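Local atomic coordinates of Lmo0181 protein (Listeria monocytogenes serovar 1/2a, PDB entry 5F7V), a protein that binds the cyclic glucan cycloalternan and probably delivers it, as the lipid-anchored substrate-binding protein of an ABC transporter, for uptake. Residues E237-M241 with M257-F263. Sequence-based numbering, arbitrary orientation. Where two conformers were deposited one is given.
With GLC (alpha-D-glucopyranose), chain B.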
ATOM      1  N   GLU A 237       9.382  -3.903  10.202  1.00  5.93           N
ATOM      2  CA  GLU A 237       8.995  -2.841  11.129  1.00  6.18           C
ATOM      3  C   GLU A 237       9.284  -3.230  12.593  1.00  6.37           C
ATOM      4  O   GLU A 237       9.538  -2.364  13.426  1.00  6.18           O
ATOM      5  CB  GLU A 237       7.526  -2.470  10.935  1.00  6.53           C
ATOM      6  CG  GLU A 237       6.563  -3.602  11.048  1.00  6.97           C
ATOM      7  CD  GLU A 237       6.254  -4.278   9.702  1.00  7.06           C
ATOM      8  OE1 GLU A 237       7.036  -4.311   8.696  1.00  6.43           O
ATOM      9  OE2 GLU A 237       5.098  -4.795   9.651  1.00  8.14           O
ATOM     10  N   ASP A 238       9.317  -4.526  12.904  1.00  6.64           N
ATOM     11  CA  ASP A 238       9.665  -4.959  14.268  1.00  7.31           C
ATOM     12  C   ASP A 238      11.149  -4.719  14.537  1.00  6.89           C
ATOM     13  O   ASP A 238      11.553  -4.198  15.583  1.00  7.00           O
ATOM     14  CB  ASP A 238       9.374  -6.443  14.498  1.00  8.32           C
ATOM     15  CG  ASP A 238       7.977  -6.867  14.120  1.00  9.27           C
ATOM     16  OD1 ASP A 238       7.064  -6.051  14.317  1.00 11.23           O
ATOM     17  OD2 ASP A 238       7.779  -8.014  13.664  1.00 10.46           O
ATOM     18  N   LEU A 239      11.985  -5.057  13.556  1.00  6.38           N
ATOM     19  CA  LEU A 239      13.427  -4.737  13.687  1.00  6.21           C
ATOM     20  C   LEU A 239      13.666  -3.235  13.779  1.00  5.89           C
ATOM     21  O   LEU A 239      14.478  -2.700  14.532  1.00  5.80           O
ATOM     22  CB  LEU A 239      14.240  -5.350  12.565  1.00  6.20           C
ATOM     23  CG  LEU A 239      14.627  -6.828  12.741  1.00  6.73           C
ATOM     24  CD1 LEU A 239      13.443  -7.777  12.841  1.00  7.05           C
ATOM     25  CD2 LEU A 239      15.617  -7.250  11.652  1.00  6.94           C
ATOM     26  N   PHE A 240      12.911  -2.487  12.981  1.00  5.52           N
ATOM     27  CA  PHE A 240      12.996  -1.012  13.065  1.00  5.54           C
ATOM     28  C   PHE A 240      12.636  -0.478  14.450  1.00  6.08           C
ATOM     29  O   PHE A 240      13.374   0.346  15.021  1.00  6.03           O
ATOM     30  CB  PHE A 240      12.122  -0.369  11.972  1.00  5.20           C
ATOM     31  CG  PHE A 240      12.222   1.141  11.915  1.00  4.98           C
ATOM     32  CD1 PHE A 240      13.320   1.734  11.296  1.00  4.85           C
ATOM     33  CD2 PHE A 240      11.260   1.968  12.490  1.00  5.10           C
ATOM     34  CE1 PHE A 240      13.438   3.096  11.227  1.00  4.88           C
ATOM     35  CE2 PHE A 240      11.398   3.359  12.410  1.00  5.12           C
ATOM     36  CZ  PHE A 240      12.477   3.905  11.776  1.00  4.96           C
ATOM     37  N   MET A 241      11.528  -0.962  15.021  1.00  6.76           N
ATOM     38  CA  MET A 241      11.181  -0.618  16.404  1.00  7.81           C
ATOM     39  C   MET A 241      12.224  -1.035  17.416  1.00  7.69           C
ATOM     40  O   MET A 241      12.350  -0.346  18.422  1.00  8.58           O
ATOM     41  CB  MET A 241       9.833  -1.250  16.754  1.00  8.87           C
ATOM     42  CG  MET A 241       8.706  -0.469  16.083  1.00  9.75           C
ATOM     43  SD  MET A 241       8.403   1.169  16.804  1.00 12.30           S
ATOM     44  CE  MET A 241       7.540   0.928  18.356  1.00 12.73           C
ATOM     45  N   MET A 257       1.989   3.005  14.339  0.70  8.74           N
ATOM     46  CA  MET A 257       2.853   2.044  15.038  0.70  9.11           C
ATOM     47  C   MET A 257       4.079   2.728  15.628  0.70  8.55           C
ATOM     48  O   MET A 257       4.487   2.466  16.766  0.70  8.95           O
ATOM     49  CB  MET A 257       3.319   0.966  14.040  0.70  9.84           C
ATOM     50  CG  MET A 257       4.190  -0.157  14.568  0.70 10.89           C
ATOM     51  SD  MET A 257       4.339  -1.411  13.292  0.70 12.58           S
ATOM     52  CE  MET A 257       2.748  -2.224  13.323  0.70 12.55           C
ATOM     53  N   PHE A 258       4.662   3.620  14.836  1.00  7.71           N
ATOM     54  CA  PHE A 258       5.960   4.190  15.144  1.00  7.34           C
ATOM     55  C   PHE A 258       5.864   5.392  16.064  1.00  7.29           C
ATOM     56  O   PHE A 258       6.895   5.911  16.460  1.00  7.17           O
ATOM     57  CB  PHE A 258       6.727   4.533  13.868  1.00  6.84           C
ATOM     58  CG  PHE A 258       7.117   3.339  13.020  1.00  6.55           C
ATOM     59  CD1 PHE A 258       7.190   2.030  13.500  1.00  6.74           C
ATOM     60  CD2 PHE A 258       7.416   3.540  11.707  1.00  6.33           C
ATOM     61  CE1 PHE A 258       7.560   0.972  12.691  1.00  6.67           C
ATOM     62  CE2 PHE A 258       7.771   2.478  10.868  1.00  6.17           C
ATOM     63  CZ  PHE A 258       7.845   1.191  11.359  1.00  6.20           C
ATOM     64  N   GLN A 259       4.672   5.831  16.463  1.00  7.46           N
ATOM     65  CA  GLN A 259       4.580   6.987  17.363  1.00  7.74           C
ATOM     66  C   GLN A 259       5.375   6.751  18.630  1.00  8.28           C
ATOM     67  O   GLN A 259       5.940   7.695  19.170  1.00  8.42           O
ATOM     68  CB  GLN A 259       3.131   7.337  17.743  1.00  7.96           C
ATOM     69  CG  GLN A 259       2.266   7.750  16.547  1.00  7.74           C
ATOM     70  CD  GLN A 259       2.749   9.044  15.917  1.00  7.62           C
ATOM     71  OE1 GLN A 259       2.670  10.087  16.535  1.00  7.96           O
ATOM     72  NE2 GLN A 259       3.309   8.976  14.725  1.00  7.21           N
ATOM     73  N   ASP A 260       5.425   5.524  19.133  1.00  9.03           N
ATOM     74  CA  ASP A 260       6.158   5.263  20.374  1.00  9.97           C
ATOM     75  C   ASP A 260       7.454   4.515  20.106  1.00  9.81           C
ATOM     76  O   ASP A 260       8.008   3.874  21.008  1.00 10.45           O
ATOM     77  CB  ASP A 260       5.303   4.569  21.436  1.00 11.20           C
ATOM     78  CG  ASP A 260       4.791   3.229  21.011  1.00 12.01           C
ATOM     79  OD1 ASP A 260       5.092   2.755  19.898  1.00 13.26           O
ATOM     80  OD2 ASP A 260       4.017   2.609  21.799  1.00 13.51           O
ATOM     81  N   ALA A 261       8.009   4.683  18.914  1.00  9.32           N
ATOM     82  CA  ALA A 261       9.362   4.186  18.672  1.00  9.06           C
ATOM     83  C   ALA A 261      10.291   4.839  19.675  1.00  9.41           C
ATOM     84  O   ALA A 261      10.162   6.053  19.899  1.00  9.30           O
ATOM     85  CB  ALA A 261       9.848   4.529  17.267  1.00  8.85           C
ATOM     86  N   PRO A 262      11.219   4.080  20.302  1.00  9.54           N
ATOM     87  CA  PRO A 262      12.019   4.663  21.370  1.00  9.92           C
ATOM     88  C   PRO A 262      13.286   5.354  20.843  1.00  9.42           C
ATOM     89  O   PRO A 262      14.372   5.219  21.420  1.00 10.93           O
ATOM     90  CB  PRO A 262      12.389   3.427  22.202  1.00 10.18           C
ATOM     91  CG  PRO A 262      12.560   2.377  21.174  1.00 10.05           C
ATOM     92  CD  PRO A 262      11.439   2.623  20.201  1.00  9.75           C
ATOM     93  N   PHE A 263      13.145   6.183  19.819  1.00  8.36           N
ATOM     94  CA  PHE A 263      14.222   6.940  19.195  1.00  7.60           C
ATOM     95  C   PHE A 263      13.569   8.035  18.356  1.00  7.22           C
ATOM     96  O   PHE A 263      12.353   7.979  18.081  1.00  7.35           O
ATOM     97  CB  PHE A 263      15.144   6.057  18.330  1.00  7.10           C
ATOM     98  CG  PHE A 263      14.433   5.147  17.373  1.00  6.57           C
ATOM     99  CD1 PHE A 263      13.961   5.624  16.163  1.00  6.18           C
ATOM    100  CD2 PHE A 263      14.234   3.819  17.688  1.00  6.49           C
ATOM    101  CE1 PHE A 263      13.294   4.777  15.298  1.00  5.92           C
ATOM    102  CE2 PHE A 263      13.597   2.945  16.840  1.00  6.23           C
ATOM    103  CZ  PHE A 263      13.125   3.438  15.634  1.00  6.03           C
TER
HETATM  104  C1  GLC B   2       4.722  -3.163   4.284  1.00  3.33           C
HETATM  105  C2  GLC B   2       5.884  -3.860   4.969  1.00  3.64           C
HETATM  106  C3  GLC B   2       5.451  -5.090   5.726  1.00  3.99           C
HETATM  107  C4  GLC B   2       4.256  -4.802   6.617  1.00  4.06           C
HETATM  108  C5  GLC B   2       3.139  -4.165   5.817  1.00  3.76           C
HETATM  109  C6  GLC B   2       2.070  -3.704   6.795  1.00  3.49           C
HETATM  110  O2  GLC B   2       6.925  -4.175   4.037  1.00  3.81           O
HETATM  111  O3  GLC B   2       6.493  -5.733   6.441  1.00  4.64           O
HETATM  112  O4  GLC B   2       3.820  -5.985   7.277  1.00  5.61           O
HETATM  113  O5  GLC B   2       3.620  -2.972   5.198  1.00  3.34           O
HETATM  114  O6  GLC B   2       0.952  -3.080   6.155  1.00  3.23           O
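Phe240, reaching out from helix 236-241, meets two aromatic rings of 257-263. Phe263 turns its edge to the Phe240 face in a T-shaped pair, the planes at 86° and Phe263 CZ 3.7 Å from Phe240 CE2. Phe258 meets the same ring obliquely: Phe240 CD2 lies over the rim of one Phe258 face, and the planes make 47°. Flat rings suit this cluster, offering both face and edge; Phe263 also directs its edge at a backbone carbonyl, with Phe263 CZ 3.2 Å from Phe240 O.

Met241 packs beside the rings, its flexible chain able to follow their outline. Bends at chi2 (-71°) and, likewise, chi3 bring Met241 SD to 3.6 Å from Phe258 CD1, an oblique Met-aromatic contact, and to 3.7 Å from Ala261 CB. Ala261, small enough to let the sulfur in, ends a type I turn closed by the hydrogen bond from Ala261 N to Phe258 O.

At the pocket end, Glu237 CB touches the Phe258 edge and Glu237 CG packs on Met257 SD. Beyond these, the Glu237 carboxylate accepts two hydrogen bonds from one glucose, O3 to Glu237 OE1 (2.7 Å) and O4 to Glu237 OE2 (2.9 Å). The same sugar is also hydrogen-bonded to Trp253 NE1. In this lobe of the solute-binding fold, Ile133 and Leu248, from strands 119-135 and 245-251, back Phe240 and Phe258.

No hydrogen bond joins the two segments: mainly apolar and aromatic contacts join them and pack the stem of Glu237, whose two oxygens grip adjacent sugar hydroxyls, which should limit the carboxylate's rotation.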